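Local coordinates for flagellar regulatory protein C (Vibrio cholerae, PDB 4QHS) that probably activates sigma-54-dependent transcription of flagellar genes, using ATP hydrolysis by a heptameric AAA+ ring to remodel the polymerase, at residues A[83-91]-A[100-108]. Residues are numbered along the deposited sequence; the frame is centred on the assembly and turned at random.
Sequences EATLFGYEK and ACPGKFEQA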
loop_
_atom_site.group_PDB
_atom_site.type_symbol
_atom_site.label_atom_id
_atom_site.label_comp_id
_atom_site.label_asym_id
_atom_site.label_seq_id
_atom_site.Cartn_x
_atom_site.Cartn_y
_atom_site.Cartn_z
ATOM N N GLU A 83 -4.369 -24.813 -10.058
ATOM C CA GLU A 83 -4.445 -25.635 -8.858
ATOM C C GLU A 83 -5.822 -26.288 -8.726
ATOM O O GLU A 83 -5.923 -27.478 -8.401
ATOM C CB GLU A 83 -4.122 -24.796 -7.622
ATOM C CG GLU A 83 -4.259 -25.523 -6.316
ATOM C CD GLU A 83 -3.627 -24.744 -5.176
ATOM O OE1 GLU A 83 -2.525 -24.181 -5.371
ATOM O OE2 GLU A 83 -4.223 -24.686 -4.088
ATOM N N ALA A 84 -6.880 -25.536 -9.007
ATOM C CA ALA A 84 -8.223 -26.114 -8.924
ATOM C C ALA A 84 -8.425 -27.214 -9.975
ATOM O O ALA A 84 -9.048 -28.248 -9.706
ATOM C CB ALA A 84 -9.273 -25.047 -9.079
ATOM N N THR A 85 -7.900 -26.993 -11.172
ATOM C CA THR A 85 -8.051 -27.968 -12.241
ATOM C C THR A 85 -7.279 -29.245 -11.917
ATOM O O THR A 85 -7.796 -30.345 -12.064
ATOM C CB THR A 85 -7.566 -27.411 -13.564
ATOM O OG1 THR A 85 -6.218 -26.976 -13.403
ATOM C CG2 THR A 85 -8.387 -26.218 -13.937
ATOM N N LEU A 86 -6.054 -29.090 -11.435
ATOM C CA LEU A 86 -5.217 -30.242 -11.086
ATOM C C LEU A 86 -5.800 -31.114 -9.970
ATOM O O LEU A 86 -5.881 -32.343 -10.105
ATOM C CB LEU A 86 -3.819 -29.768 -10.672
ATOM C CG LEU A 86 -2.774 -29.849 -11.781
ATOM C CD1 LEU A 86 -1.433 -29.290 -11.305
ATOM C CD2 LEU A 86 -2.620 -31.288 -12.305
ATOM N N PHE A 87 -6.204 -30.471 -8.874
ATOM C CA PHE A 87 -6.612 -31.180 -7.666
ATOM C C PHE A 87 -8.116 -31.320 -7.519
ATOM O O PHE A 87 -8.595 -32.164 -6.762
ATOM C CB PHE A 87 -6.036 -30.473 -6.438
ATOM C CG PHE A 87 -4.549 -30.509 -6.397
ATOM C CD1 PHE A 87 -3.884 -31.636 -5.957
ATOM C CD2 PHE A 87 -3.807 -29.435 -6.840
ATOM C CE1 PHE A 87 -2.500 -31.683 -5.942
ATOM C CE2 PHE A 87 -2.423 -29.478 -6.821
ATOM C CZ PHE A 87 -1.772 -30.602 -6.375
ATOM N N GLY A 88 -8.867 -30.500 -8.244
ATOM C CA GLY A 88 -10.307 -30.514 -8.111
ATOM C C GLY A 88 -10.656 -29.788 -6.828
ATOM O O GLY A 88 -9.770 -29.375 -6.084
ATOM N N TYR A 89 -11.947 -29.654 -6.551
ATOM C CA TYR A 89 -12.391 -28.878 -5.411
ATOM C C TYR A 89 -13.800 -29.260 -5.001
ATOM O O TYR A 89 -14.544 -29.896 -5.753
ATOM C CB TYR A 89 -12.329 -27.379 -5.723
ATOM C CG TYR A 89 -12.988 -26.992 -7.035
ATOM C CD1 TYR A 89 -12.274 -27.040 -8.233
ATOM C CD2 TYR A 89 -14.322 -26.590 -7.079
ATOM C CE1 TYR A 89 -12.868 -26.690 -9.437
ATOM C CE2 TYR A 89 -14.927 -26.242 -8.281
ATOM C CZ TYR A 89 -14.192 -26.290 -9.457
ATOM O OH TYR A 89 -14.773 -25.936 -10.653
ATOM N N GLU A 90 -14.150 -28.869 -3.788
ATOM C CA GLU A 90 -15.501 -29.035 -3.298
ATOM C C GLU A 90 -16.212 -27.695 -3.390
ATOM O O GLU A 90 -15.570 -26.645 -3.492
ATOM C CB GLU A 90 -15.488 -29.587 -1.873
ATOM C CG GLU A 90 -14.847 -30.984 -1.797
ATOM C CD GLU A 90 -15.684 -32.068 -2.484
ATOM O OE1 GLU A 90 -16.926 -31.936 -2.546
ATOM O OE2 GLU A 90 -15.101 -33.063 -2.957
ATOM N N LYS A 91 -17.538 -27.744 -3.407
ATOM C CA LYS A 91 -18.336 -26.539 -3.511
ATOM C C LYS A 91 -17.904 -25.608 -2.389
ATOM O O LYS A 91 -17.732 -26.045 -1.256
ATOM C CB LYS A 91 -19.834 -26.873 -3.434
ATOM C CG LYS A 91 -20.754 -25.670 -3.601
ATOM C CD LYS A 91 -22.233 -26.077 -3.603
ATOM C CE LYS A 91 -23.132 -24.859 -3.828
ATOM N NZ LYS A 91 -24.588 -25.163 -3.735
ATOM N N ALA A 100 -18.898 -29.165 -6.956
ATOM C CA ALA A 100 -17.806 -30.087 -6.855
ATOM C C ALA A 100 -17.282 -30.371 -8.250
ATOM O O ALA A 100 -17.982 -30.223 -9.218
ATOM C CB ALA A 100 -18.235 -31.319 -6.195
ATOM N N CYS A 101 -16.023 -30.747 -8.339
ATOM C CA CYS A 101 -15.372 -30.980 -9.610
ATOM C C CYS A 101 -14.141 -31.825 -9.382
ATOM O O CYS A 101 -13.347 -31.527 -8.552
ATOM C CB CYS A 101 -14.998 -29.648 -10.240
ATOM S SG CYS A 101 -14.101 -29.666 -11.770
ATOM N N PRO A 102 -13.984 -32.891 -10.120
ATOM C CA PRO A 102 -12.833 -33.747 -9.920
ATOM C C PRO A 102 -11.609 -33.197 -10.602
ATOM O O PRO A 102 -11.710 -32.524 -11.589
ATOM C CB PRO A 102 -13.274 -35.050 -10.545
ATOM C CG PRO A 102 -14.262 -34.676 -11.508
ATOM C CD PRO A 102 -14.979 -33.520 -10.983
ATOM N N GLY A 103 -10.452 -33.488 -10.053
ATOM C CA GLY A 103 -9.219 -33.059 -10.660
ATOM C C GLY A 103 -8.752 -33.889 -11.831
ATOM O O GLY A 103 -9.307 -34.912 -12.146
ATOM N N LYS A 104 -7.682 -33.436 -12.445
ATOM C CA LYS A 104 -7.054 -34.153 -13.515
ATOM C C LYS A 104 -6.419 -35.428 -13.055
ATOM O O LYS A 104 -6.409 -36.381 -13.774
ATOM C CB LYS A 104 -6.007 -33.302 -14.182
ATOM C CG LYS A 104 -6.535 -32.092 -14.832
ATOM C CD LYS A 104 -7.363 -32.407 -16.001
ATOM C CE LYS A 104 -6.859 -31.632 -17.160
ATOM N NZ LYS A 104 -7.944 -31.114 -18.004
ATOM N N PHE A 105 -5.934 -35.460 -11.837
ATOM C CA PHE A 105 -5.375 -36.679 -11.332
ATOM C C PHE A 105 -6.431 -37.738 -11.184
ATOM O O PHE A 105 -6.168 -38.873 -11.409
ATOM C CB PHE A 105 -4.658 -36.442 -10.011
ATOM C CG PHE A 105 -3.346 -35.773 -10.156
ATOM C CD1 PHE A 105 -2.283 -36.440 -10.664
ATOM C CD2 PHE A 105 -3.178 -34.483 -9.792
ATOM C CE1 PHE A 105 -1.108 -35.830 -10.795
ATOM C CE2 PHE A 105 -1.997 -33.889 -9.934
ATOM C CZ PHE A 105 -0.967 -34.559 -10.430
ATOM N N GLU A 106 -7.629 -37.346 -10.802
ATOM C CA GLU A 106 -8.755 -38.273 -10.698
ATOM C C GLU A 106 -9.139 -38.842 -12.061
ATOM O O GLU A 106 -9.365 -40.044 -12.197
ATOM C CB GLU A 106 -9.982 -37.600 -10.078
ATOM C CG GLU A 106 -9.893 -37.250 -8.611
ATOM C CD GLU A 106 -11.134 -36.486 -8.144
ATOM O OE1 GLU A 106 -10.995 -35.304 -7.749
ATOM O OE2 GLU A 106 -12.248 -37.067 -8.194
ATOM N N GLN A 107 -9.180 -37.998 -13.061
ATOM C CA GLN A 107 -9.557 -38.431 -14.373
ATOM C C GLN A 107 -8.552 -39.345 -15.011
ATOM O O GLN A 107 -8.881 -40.027 -15.927
ATOM C CB GLN A 107 -9.753 -37.252 -15.285
ATOM C CG GLN A 107 -10.869 -36.380 -14.915
ATOM C CD GLN A 107 -10.752 -35.054 -15.564
ATOM O OE1 GLN A 107 -10.775 -34.940 -16.768
ATOM N NE2 GLN A 107 -10.607 -34.039 -14.774
ATOM N N ALA A 108 -7.329 -39.335 -14.518
ATOM C CA ALA A 108 -6.219 -40.057 -15.121
ATOM C C ALA A 108 -6.024 -41.383 -14.434
ATOM O O ALA A 108 -5.066 -42.111 -14.724
ATOM C CB ALA A 108 -4.927 -39.234 -15.049
HETATM O O HOH W 1 -6.926 -34.570 -9.273
HETATM O O HOH W 2 -8.626 -34.692 -6.570
#
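Tyr89 and Cys101 form the hydrogen-bonded pair at the base of the short antiparallel hairpin inserted into the AAA+ core, the hairpin that carries the GAFTGA loop in sigma-54 activators. Two backbone bonds define the pair: Tyr89 N to Cys101 O (3.1 Å, 156° at the hydrogen) and Cys101 N to Tyr89 O (3.1 Å). Both side chains emerge on one face of the ribbon. A chi1 of 50° swings the Tyr89 ring between its own N and C and back over the partner strand, where Cys101 CB lies over one face, towards the rim, 3.9 Å from the centroid and 24° off the normal. Cys101 SG stands more obliquely, beside the phenol end. Phe94, in the loop beyond, meets this ring edge-to-face, and Arg144 of a neighbouring subunit packs on Cys101 and makes a weak hydrogen bond with Tyr89 OH.

Where the strands join their helices, Gly103 occupies the N-cap of helix 104-107, its CA packed 3.5 Å from Gly88 N. The end of helix 82-87 meets this start directly: Lys104 N donates to Thr85 O at 3.1 Å and, weakly, to Leu86 O. Gly103 N reaches Glu106 OE1 (3.0 Å) from above the carboxylate plane, while one water donates to both Phe87 O and that same OE1; Arg140 adds a salt bridge to Glu106 and another to Glu90. A second water links Leu86 O to Glu106 N. On the apolar side, Leu86 CD2 lies 3.6 Å from Phe105 CE2, and the two side chains continue onto Leu115 and Ile113 of core strand 112-116. This helix–strand–loop–strand–helix path is characteristic of the loop 1 insertion of bacterial enhancer-binding proteins, whose GAFTGA tip probably engages sigma-54.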